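Carboxylesterase (Ferroplasma acidiphilum, PDB 3WJ2) probably hydrolyses carboxylic ester bonds as a carboxylesterase of the alpha/beta-hydrolase fold, working in the acidophilic archaeon Ferroplasma acidiphilum. Local coordinates at residues B[35-40]-B[87-92]; B[93-98]-B[283-288]; B[99-104]-B[296-301]. One frame throughout, in Å; residues are numbered along the deposited sequence.

How the contacts relate
Contact 1 (35-40 with 87-92) mixes a methyl-on-ring contact with a carboxylate-to-backbone bond and bridging water, where helix 29-43 meets an irregular loop. Contact 2 (93-98 with 283-288) joins the start of helix 96-106 to the loop after strand 271-280, combining aromatic packing with one amide-carboxylate hydrogen bond. Contact 3 (99-104 with 296-301) is purely apolar, helix against helix; it is a buried contact, while contacts 1 and 2 are partly buried. Contacts 2 and 3 share helix 96-106 and touch through Phe287 on Phe101 and Ala284 on Val297; contact 1 reaches contact 2 through Thr94.

Contact 1: B[35-40]-B[87-92]; sequences FLDESS and FLFGNI
Leu36 and Phe89 meet methyl to ring: CD1 of Leu36 sits over the centre of one face of the Phe89 ring, 3.6 Å from its centroid and only 12° off the ring normal, a CH-pi contact. The two side chains run obliquely to each other, and CB of Leu36 closes on the ring as well, 3.9 Å from Phe89 CD1. Next along helix 29-43, Asp37 takes the same ring from another direction, its OD1 lying near the ring plane at the edge, 3.7 Å from Phe89 CD1. That oxygen accepts the backbone N-H of Gly90 on its syn side, 15° out of the carboxylate plane (Gly90 N to Asp37 OD1 2.9 Å). The second oxygen, Asp37 OD2, receives a water at 2.6 Å, and this water also donates to Gly90 O, so the carboxylate holds both polar ends of the Gly90 backbone, one directly and one through solvent. Asn91 approaches OD2 with its amide plane 63° from the carboxylate plane; ND2 is near, but the angle is too poor for a hydrogen bond. Its OD1 instead accepts from Thr94 N, and a second water links ND2, weakly, to Glu38 OE2. Arg33, one turn back on the helix, donates to Leu88 O. Directly before 87-92 this chain carries an HGGG sequence, which in relatives forms the oxyanion hole and probably does so here. Helix 29-43 thus grips the loop with a largely buried carboxylate. Its partners, a backbone N-H and a donating water, are consistent with an ionised Asp37, and the leucine methyl beside them covers the Phe89 ring.

Contact 2: B[93-98]-B[283-288]; sequences ETYDNY and SATDFE
Tyr98 packs its ring against Thr285 and Ala284, and its CB against Phe287. With CG anti to the backbone N (chi1 171°), the side chain leaves helix 96-106 beside the loop 283-288. CB meets CE2 of Phe287 at 3.9 Å, and the backbone CA of Tyr98 lies closer still to that same ring atom. Beyond CG the ring passes beneath the Thr285 methyl: CG2 stands over the middle of one face, 3.8 Å from the Tyr98 centroid and 10° off the normal, a CH-pi contact. Along one side of the ring, CD1 and CE1 both approach the carbonyl oxygen of Ala284, with CE1 to Ala284 O at 3.4 Å; CE1 also touches the Ala284 CB. At the tip, OH passes the same CB and is hydrogen-bonded to Tyr81 OH. The Thr285 methyl serves a second ring too, its CG2 lying 3.5 Å from CE2 of Tyr95, so one methyl touches both tyrosines, over the face of Tyr98 and obliquely to Tyr95. One residue before Tyr98, Asn97 makes the polar part of the contact: its ND2 donates to the syn lone pair of Glu288 OE2 at 2.9 Å, with amide and carboxylate planes 87° apart and the side chains crossing at about a right angle. Asn97 ND2 has a further acceptor in Gly45 O. In alpha/beta hydrolases the loop after the last strand carries the catalytic histidine. Here that loop, just past strand 271-280, is packed on the first turn of helix 96-106 near the probable GxSxG nucleophile elbow, to which Tyr95 OH is bonded through Asp155 OD2.

Contact 3: B[99-104]-B[296-301]; sequences CRFLAK and IVKMVA
The Phe101 ring presents its edge to Val297, whose CG1 lies in the ring plane 3.7 Å from CE2. At the far end of the ring, CZ touches CG of Lys298, 3.6 Å away and oblique to the ring. The ring of Phe287, from the loop before helix 291-303, stacks with Phe101 as well. A chi1 of -176° puts Phe101 CG anti to the backbone N, on the side of helix 291-303. Leu102 comes in beside it, crossing Val297 at about a right angle, and its CD2 meets the same Val297 CG1 at 3.6 Å. One valine methyl, anti to its own backbone N, is thus shared by a ring edge and a leucine methyl. Farther along, Ala301 adds a looser contact, its CB 4.4 Å from Leu102 O. The axes of the two short helical segments come within 9.7 Å and cross at -49°, pointing broadly the same way. Beyond its CG, Lys298 bends at chi3 and its NZ forms a salt bridge with Asp306 of the second subunit, so its CG serves this packing while its charge serves the contact with that subunit. Across the helices themselves everything rests on dispersion and the exclusion of water: methyl groups, the lysine CG and an aromatic edge meet between 99-104 and 296-301, without a polar bond to fix their directions.

Contact 1: B[35-40]-B[87-92]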
loop_
_atom_site.group_PDB
_atom_site.type_symbol
_atom_site.label_atom_id
_atom_site.label_comp_id
_atom_site.label_asym_id
_atom_site.label_seq_id
_atom_site.Cartn_x
_atom_site.Cartn_y
_atom_site.Cartn_z
ATOM N N PHE B 35 15.671 27.000 -18.843
ATOM C CA PHE B 35 14.722 26.197 -19.552
ATOM C C PHE B 35 13.423 26.050 -18.792
ATOM O O PHE B 35 12.366 26.257 -19.308
ATOM C CB PHE B 35 15.306 24.824 -19.870
ATOM C CG PHE B 35 14.323 23.912 -20.547
ATOM C CD1 PHE B 35 13.918 24.156 -21.895
ATOM C CD2 PHE B 35 13.808 22.798 -19.883
ATOM C CE1 PHE B 35 13.022 23.321 -22.512
ATOM C CE2 PHE B 35 12.881 21.945 -20.515
ATOM C CZ PHE B 35 12.509 22.195 -21.833
ATOM N N LEU B 36 13.517 25.683 -17.519
ATOM C CA LEU B 36 12.305 25.387 -16.826
ATOM C C LEU B 36 11.522 26.674 -16.491
ATOM O O LEU B 36 10.255 26.666 -16.597
ATOM C CB LEU B 36 12.639 24.566 -15.562
ATOM C CG LEU B 36 13.248 23.175 -15.823
ATOM C CD1 LEU B 36 13.719 22.595 -14.413
ATOM C CD2 LEU B 36 12.182 22.267 -16.460
ATOM N N ASP B 37 12.211 27.781 -16.155
ATOM C CA ASP B 37 11.446 28.967 -15.783
ATOM C C ASP B 37 10.798 29.586 -17.050
ATOM O O ASP B 37 9.657 30.004 -16.995
ATOM C CB ASP B 37 12.288 30.049 -15.122
ATOM C CG ASP B 37 12.786 29.665 -13.691
ATOM O OD1 ASP B 37 12.207 28.700 -13.169
ATOM O OD2 ASP B 37 13.751 30.370 -13.249
ATOM N N GLU B 38 11.582 29.638 -18.135
ATOM C CA GLU B 38 11.049 30.272 -19.362
ATOM C C GLU B 38 9.973 29.412 -20.018
ATOM O O GLU B 38 8.955 29.957 -20.479
ATOM C CB GLU B 38 12.157 30.688 -20.333
ATOM C CG GLU B 38 13.215 31.677 -19.788
ATOM C CD GLU B 38 12.678 33.111 -19.427
ATOM O OE1 GLU B 38 11.531 33.461 -19.817
ATOM O OE2 GLU B 38 13.394 33.861 -18.701
ATOM N N SER B 39 10.156 28.100 -20.004
ATOM C CA SER B 39 9.121 27.154 -20.438
ATOM C C SER B 39 7.801 27.420 -19.723
ATOM O O SER B 39 6.723 27.465 -20.354
ATOM C CB SER B 39 9.537 25.679 -20.207
ATOM O OG SER B 39 10.481 25.332 -21.188
ATOM N N SER B 40 7.880 27.580 -18.393
ATOM C CA SER B 40 6.716 27.869 -17.588
ATOM C C SER B 40 6.035 29.209 -17.950
ATOM O O SER B 40 4.801 29.265 -18.104
ATOM C CB SER B 40 7.072 27.760 -16.069
ATOM O OG SER B 40 6.040 28.384 -15.352
ATOM N N PHE B 87 14.900 23.735 -5.125
ATOM C CA PHE B 87 15.966 24.598 -4.583
ATOM C C PHE B 87 16.776 25.257 -5.694
ATOM O O PHE B 87 17.709 26.063 -5.412
ATOM C CB PHE B 87 16.870 23.963 -3.478
ATOM C CG PHE B 87 16.098 23.371 -2.358
ATOM C CD1 PHE B 87 15.630 24.167 -1.334
ATOM C CD2 PHE B 87 15.918 21.976 -2.334
ATOM C CE1 PHE B 87 14.918 23.475 -0.246
ATOM C CE2 PHE B 87 15.262 21.313 -1.305
ATOM C CZ PHE B 87 14.718 22.125 -0.285
ATOM N N LEU B 88 16.372 24.935 -6.944
ATOM C CA LEU B 88 17.251 25.284 -8.089
ATOM C C LEU B 88 16.559 26.276 -8.996
ATOM O O LEU B 88 17.265 27.146 -9.558
ATOM C CB LEU B 88 17.680 24.008 -8.847
ATOM C CG LEU B 88 18.784 24.163 -9.907
ATOM C CD1 LEU B 88 19.529 22.849 -9.933
ATOM C CD2 LEU B 88 17.929 24.379 -11.149
ATOM N N PHE B 89 15.269 26.106 -9.190
ATOM C CA PHE B 89 14.512 26.962 -10.112
ATOM C C PHE B 89 13.276 27.539 -9.484
ATOM O O PHE B 89 12.976 27.379 -8.283
ATOM C CB PHE B 89 14.273 26.218 -11.489
ATOM C CG PHE B 89 13.290 25.086 -11.408
ATOM C CD1 PHE B 89 11.965 25.263 -11.821
ATOM C CD2 PHE B 89 13.679 23.846 -10.981
ATOM C CE1 PHE B 89 10.999 24.203 -11.791
ATOM C CE2 PHE B 89 12.776 22.799 -10.901
ATOM C CZ PHE B 89 11.435 22.951 -11.262
ATOM N N GLY B 90 12.446 28.188 -10.285
ATOM C CA GLY B 90 11.258 28.917 -9.882
ATOM C C GLY B 90 11.615 30.338 -9.405
ATOM O O GLY B 90 12.730 30.577 -8.967
ATOM N N ASN B 91 10.629 31.227 -9.457
ATOM C CA ASN B 91 10.785 32.618 -9.015
ATOM C C ASN B 91 9.409 33.263 -8.927
ATOM O O ASN B 91 8.347 32.638 -9.096
ATOM C CB ASN B 91 11.779 33.385 -9.953
ATOM C CG ASN B 91 11.297 33.434 -11.370
ATOM O OD1 ASN B 91 10.125 33.679 -11.656
ATOM N ND2 ASN B 91 12.224 33.169 -12.284
ATOM N N ILE B 92 9.397 34.527 -8.503
ATOM C CA ILE B 92 8.181 35.201 -8.328
ATOM C C ILE B 92 7.331 35.210 -9.618
ATOM O O ILE B 92 6.139 35.042 -9.571
ATOM C CB ILE B 92 8.462 36.641 -7.810
ATOM C CG1 ILE B 92 8.709 36.595 -6.315
ATOM C CG2 ILE B 92 7.241 37.488 -8.029
ATOM C CD1 ILE B 92 9.350 37.865 -5.716
HETATM O O HOH W 1 14.755 30.547 -10.887
HETATM O O HOH W 2 12.712 33.639 -15.614
#

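Contact 2: B[93-98]-B[283-288]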
loop_
_atom_site.group_PDB
_atom_site.type_symbol
_atom_site.label_atom_id
_atom_site.label_comp_id
_atom_site.label_asym_id
_atom_site.label_seq_id
_atom_site.Cartn_x
_atom_site.Cartn_y
_atom_site.Cartn_z
ATOM N N GLU B 93 7.977 35.448 -10.751
ATOM C CA GLU B 93 7.222 35.507 -11.976
ATOM C C GLU B 93 6.654 34.169 -12.348
ATOM O O GLU B 93 5.465 34.171 -12.738
ATOM C CB GLU B 93 8.049 36.051 -13.180
ATOM C CG GLU B 93 8.591 37.508 -12.930
ATOM C CD GLU B 93 7.543 38.567 -12.577
ATOM O OE1 GLU B 93 6.339 38.428 -12.852
ATOM O OE2 GLU B 93 7.954 39.553 -11.913
ATOM N N THR B 94 7.397 33.058 -12.129
ATOM C CA THR B 94 6.809 31.798 -12.592
ATOM C C THR B 94 5.645 31.364 -11.648
ATOM O O THR B 94 4.766 30.574 -12.037
ATOM C CB THR B 94 7.778 30.681 -12.742
ATOM O OG1 THR B 94 8.333 30.314 -11.442
ATOM C CG2 THR B 94 8.982 31.050 -13.591
ATOM N N TYR B 95 5.706 31.854 -10.387
ATOM C CA TYR B 95 4.655 31.573 -9.443
ATOM C C TYR B 95 3.557 32.597 -9.442
ATOM O O TYR B 95 2.671 32.458 -8.646
ATOM C CB TYR B 95 5.297 31.413 -7.946
ATOM C CG TYR B 95 5.715 29.930 -7.799
ATOM C CD1 TYR B 95 6.772 29.417 -8.514
ATOM C CD2 TYR B 95 4.987 29.095 -6.893
ATOM C CE1 TYR B 95 7.141 27.986 -8.397
ATOM C CE2 TYR B 95 5.383 27.769 -6.792
ATOM C CZ TYR B 95 6.374 27.231 -7.534
ATOM O OH TYR B 95 6.703 25.906 -7.428
ATOM N N ASP B 96 3.599 33.636 -10.283
ATOM C CA ASP B 96 2.674 34.681 -10.050
ATOM C C ASP B 96 1.178 34.288 -10.261
ATOM O O ASP B 96 0.301 34.698 -9.480
ATOM C CB ASP B 96 3.111 35.804 -11.068
ATOM C CG ASP B 96 2.368 37.134 -10.822
ATOM O OD1 ASP B 96 2.660 37.880 -9.846
ATOM O OD2 ASP B 96 1.384 37.333 -11.615
ATOM N N ASN B 97 0.872 33.481 -11.284
ATOM C CA ASN B 97 -0.522 33.070 -11.529
ATOM C C ASN B 97 -1.015 32.275 -10.241
ATOM O O ASN B 97 -2.100 32.564 -9.756
ATOM C CB ASN B 97 -0.697 32.148 -12.720
ATOM C CG ASN B 97 -0.760 32.930 -14.054
ATOM O OD1 ASN B 97 -0.378 34.125 -14.094
ATOM N ND2 ASN B 97 -1.214 32.281 -15.088
ATOM N N TYR B 98 -0.136 31.406 -9.731
ATOM C CA TYR B 98 -0.533 30.585 -8.592
ATOM C C TYR B 98 -0.718 31.420 -7.300
ATOM O O TYR B 98 -1.693 31.291 -6.573
ATOM C CB TYR B 98 0.531 29.528 -8.413
ATOM C CG TYR B 98 0.386 28.696 -7.118
ATOM C CD1 TYR B 98 -0.470 27.601 -7.074
ATOM C CD2 TYR B 98 1.314 28.960 -6.145
ATOM C CE1 TYR B 98 -0.556 26.868 -5.824
ATOM C CE2 TYR B 98 1.265 28.248 -4.982
ATOM C CZ TYR B 98 0.407 27.221 -4.903
ATOM O OH TYR B 98 0.350 26.399 -3.772
ATOM N N SER B 283 1.014 19.141 -8.269
ATOM C CA SER B 283 -0.430 19.261 -8.520
ATOM C C SER B 283 -0.949 20.690 -8.199
ATOM O O SER B 283 -1.775 21.218 -8.938
ATOM C CB SER B 283 -1.239 18.278 -7.734
ATOM O OG SER B 283 -0.832 18.427 -6.339
ATOM N N ALA B 284 -0.492 21.323 -7.123
ATOM C CA ALA B 284 -1.035 22.633 -6.749
ATOM C C ALA B 284 -0.716 23.689 -7.810
ATOM O O ALA B 284 -1.630 24.485 -8.057
ATOM C CB ALA B 284 -0.482 23.028 -5.391
ATOM N N THR B 285 0.501 23.678 -8.310
ATOM C CA THR B 285 0.874 24.690 -9.297
ATOM C C THR B 285 0.262 24.248 -10.623
ATOM O O THR B 285 0.300 25.078 -11.581
ATOM C CB THR B 285 2.333 24.961 -9.287
ATOM O OG1 THR B 285 3.074 23.748 -9.289
ATOM C CG2 THR B 285 2.733 25.836 -8.072
ATOM N N ASP B 286 -0.270 23.029 -10.716
ATOM C CA ASP B 286 -1.053 22.616 -11.932
ATOM C C ASP B 286 -2.521 22.975 -11.865
ATOM O O ASP B 286 -3.335 22.397 -12.592
ATOM C CB ASP B 286 -0.916 21.120 -12.086
ATOM C CG ASP B 286 0.471 20.680 -12.356
ATOM O OD1 ASP B 286 1.346 21.448 -12.806
ATOM O OD2 ASP B 286 0.752 19.436 -12.087
ATOM N N PHE B 287 -2.937 23.909 -11.020
ATOM C CA PHE B 287 -4.304 24.222 -10.809
ATOM C C PHE B 287 -5.069 24.699 -12.082
ATOM O O PHE B 287 -6.290 24.685 -12.065
ATOM C CB PHE B 287 -4.547 25.267 -9.700
ATOM C CG PHE B 287 -4.134 26.674 -10.127
ATOM C CD1 PHE B 287 -5.127 27.626 -10.383
ATOM C CD2 PHE B 287 -2.785 26.980 -10.297
ATOM C CE1 PHE B 287 -4.670 28.941 -10.788
ATOM C CE2 PHE B 287 -2.307 28.246 -10.731
ATOM C CZ PHE B 287 -3.285 29.230 -10.947
ATOM N N GLU B 288 -4.295 25.102 -13.074
ATOM C CA GLU B 288 -5.013 25.563 -14.286
ATOM C C GLU B 288 -5.281 24.398 -15.206
ATOM O O GLU B 288 -5.943 24.582 -16.253
ATOM C CB GLU B 288 -4.134 26.625 -14.979
ATOM C CG GLU B 288 -4.012 27.875 -14.170
ATOM C CD GLU B 288 -2.766 28.717 -14.545
ATOM O OE1 GLU B 288 -1.645 28.146 -14.712
ATOM O OE2 GLU B 288 -2.876 29.961 -14.630
#

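Contact 3: B[99-104]-B[296-301]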
loop_
_atom_site.group_PDB
_atom_site.type_symbol
_atom_site.label_atom_id
_atom_site.label_comp_id
_atom_site.label_asym_id
_atom_site.label_seq_id
_atom_site.Cartn_x
_atom_site.Cartn_y
_atom_site.Cartn_z
ATOM N N CYS B 99 0.221 32.346 -7.017
ATOM C CA CYS B 99 0.088 33.190 -5.866
ATOM C C CYS B 99 -1.133 34.099 -5.882
ATOM O O CYS B 99 -1.790 34.298 -4.915
ATOM C CB CYS B 99 1.364 33.973 -5.635
ATOM S SG CYS B 99 2.664 32.859 -4.916
ATOM N N ARG B 100 -1.399 34.644 -7.088
ATOM C CA ARG B 100 -2.684 35.322 -7.274
ATOM C C ARG B 100 -3.915 34.475 -6.908
ATOM O O ARG B 100 -4.774 34.947 -6.193
ATOM C CB ARG B 100 -2.803 35.787 -8.737
ATOM C CG ARG B 100 -1.872 37.019 -9.059
ATOM C CD ARG B 100 -1.905 37.084 -10.557
ATOM N NE ARG B 100 -1.210 38.279 -11.051
ATOM C CZ ARG B 100 -1.796 39.455 -11.315
ATOM N NH1 ARG B 100 -3.111 39.681 -11.147
ATOM N NH2 ARG B 100 -1.011 40.459 -11.745
ATOM N N PHE B 101 -3.932 33.214 -7.360
ATOM C CA PHE B 101 -5.006 32.333 -7.011
ATOM C C PHE B 101 -5.088 32.045 -5.529
ATOM O O PHE B 101 -6.159 32.080 -4.966
ATOM C CB PHE B 101 -4.817 31.036 -7.831
ATOM C CG PHE B 101 -5.941 30.026 -7.629
ATOM C CD1 PHE B 101 -7.212 30.272 -8.191
ATOM C CD2 PHE B 101 -5.764 28.864 -6.893
ATOM C CE1 PHE B 101 -8.237 29.362 -8.071
ATOM C CE2 PHE B 101 -6.827 27.960 -6.730
ATOM C CZ PHE B 101 -8.060 28.211 -7.335
ATOM N N LEU B 102 -3.937 31.808 -4.890
ATOM C CA LEU B 102 -4.031 31.708 -3.445
ATOM C C LEU B 102 -4.545 32.932 -2.775
ATOM O O LEU B 102 -5.225 32.807 -1.795
ATOM C CB LEU B 102 -2.645 31.449 -2.848
ATOM C CG LEU B 102 -1.970 30.137 -3.217
ATOM C CD1 LEU B 102 -0.531 30.053 -2.470
ATOM C CD2 LEU B 102 -2.779 28.921 -2.837
ATOM N N ALA B 103 -4.137 34.130 -3.210
ATOM C CA ALA B 103 -4.685 35.319 -2.628
ATOM C C ALA B 103 -6.201 35.495 -2.814
ATOM O O ALA B 103 -6.868 35.837 -1.865
ATOM C CB ALA B 103 -3.892 36.524 -3.203
ATOM N N LYS B 104 -6.661 35.146 -4.021
ATOM C CA LYS B 104 -8.081 35.308 -4.342
ATOM C C LYS B 104 -8.910 34.326 -3.475
ATOM O O LYS B 104 -9.894 34.696 -2.828
ATOM C CB LYS B 104 -8.313 35.122 -5.799
ATOM C CG LYS B 104 -9.796 35.367 -6.199
ATOM C CD LYS B 104 -9.983 36.406 -7.388
ATOM C CE LYS B 104 -10.536 37.799 -6.985
ATOM N NZ LYS B 104 -10.440 38.799 -8.085
ATOM N N ILE B 296 -8.430 21.030 -4.622
ATOM C CA ILE B 296 -7.566 20.783 -3.384
ATOM C C ILE B 296 -6.943 22.073 -2.952
ATOM O O ILE B 296 -6.946 22.390 -1.725
ATOM C CB ILE B 296 -6.560 19.645 -3.661
ATOM C CG1 ILE B 296 -7.335 18.356 -3.730
ATOM C CG2 ILE B 296 -5.376 19.607 -2.605
ATOM C CD1 ILE B 296 -6.465 17.232 -4.374
ATOM N N VAL B 297 -6.390 22.850 -3.902
ATOM C CA VAL B 297 -5.812 24.130 -3.518
ATOM C C VAL B 297 -6.896 25.060 -2.938
ATOM O O VAL B 297 -6.666 25.745 -1.952
ATOM C CB VAL B 297 -5.118 24.801 -4.743
ATOM C CG1 VAL B 297 -4.644 26.259 -4.319
ATOM C CG2 VAL B 297 -3.983 23.975 -5.251
ATOM N N LYS B 298 -8.094 25.164 -3.571
ATOM C CA LYS B 298 -9.188 25.968 -3.005
ATOM C C LYS B 298 -9.588 25.555 -1.570
ATOM O O LYS B 298 -9.827 26.381 -0.681
ATOM C CB LYS B 298 -10.452 25.814 -3.893
ATOM C CG LYS B 298 -10.384 26.607 -5.101
ATOM C CD LYS B 298 -11.622 26.285 -6.073
ATOM C CE LYS B 298 -12.886 26.576 -5.505
ATOM N NZ LYS B 298 -13.761 26.568 -6.746
ATOM N N MET B 299 -9.613 24.207 -1.328
ATOM C CA MET B 299 -9.968 23.617 -0.019
ATOM C C MET B 299 -8.966 24.217 1.016
ATOM O O MET B 299 -9.383 24.689 2.073
ATOM C CB MET B 299 -9.843 22.068 -0.053
ATOM C CG MET B 299 -11.072 21.492 -0.533
ATOM S SD MET B 299 -10.537 19.648 -0.615
ATOM C CE MET B 299 -12.204 19.499 -0.556
ATOM N N VAL B 300 -7.714 24.113 0.742
ATOM C CA VAL B 300 -6.674 24.573 1.674
ATOM C C VAL B 300 -6.759 26.076 1.846
ATOM O O VAL B 300 -6.788 26.593 2.969
ATOM C CB VAL B 300 -5.304 24.122 1.184
ATOM C CG1 VAL B 300 -4.240 24.761 2.055
ATOM C CG2 VAL B 300 -5.214 22.554 1.291
ATOM N N ALA B 301 -6.809 26.789 0.700
ATOM C CA ALA B 301 -6.752 28.229 0.789
ATOM C C ALA B 301 -7.917 28.773 1.580
ATOM O O ALA B 301 -7.717 29.775 2.252
ATOM C CB ALA B 301 -6.761 28.801 -0.704
#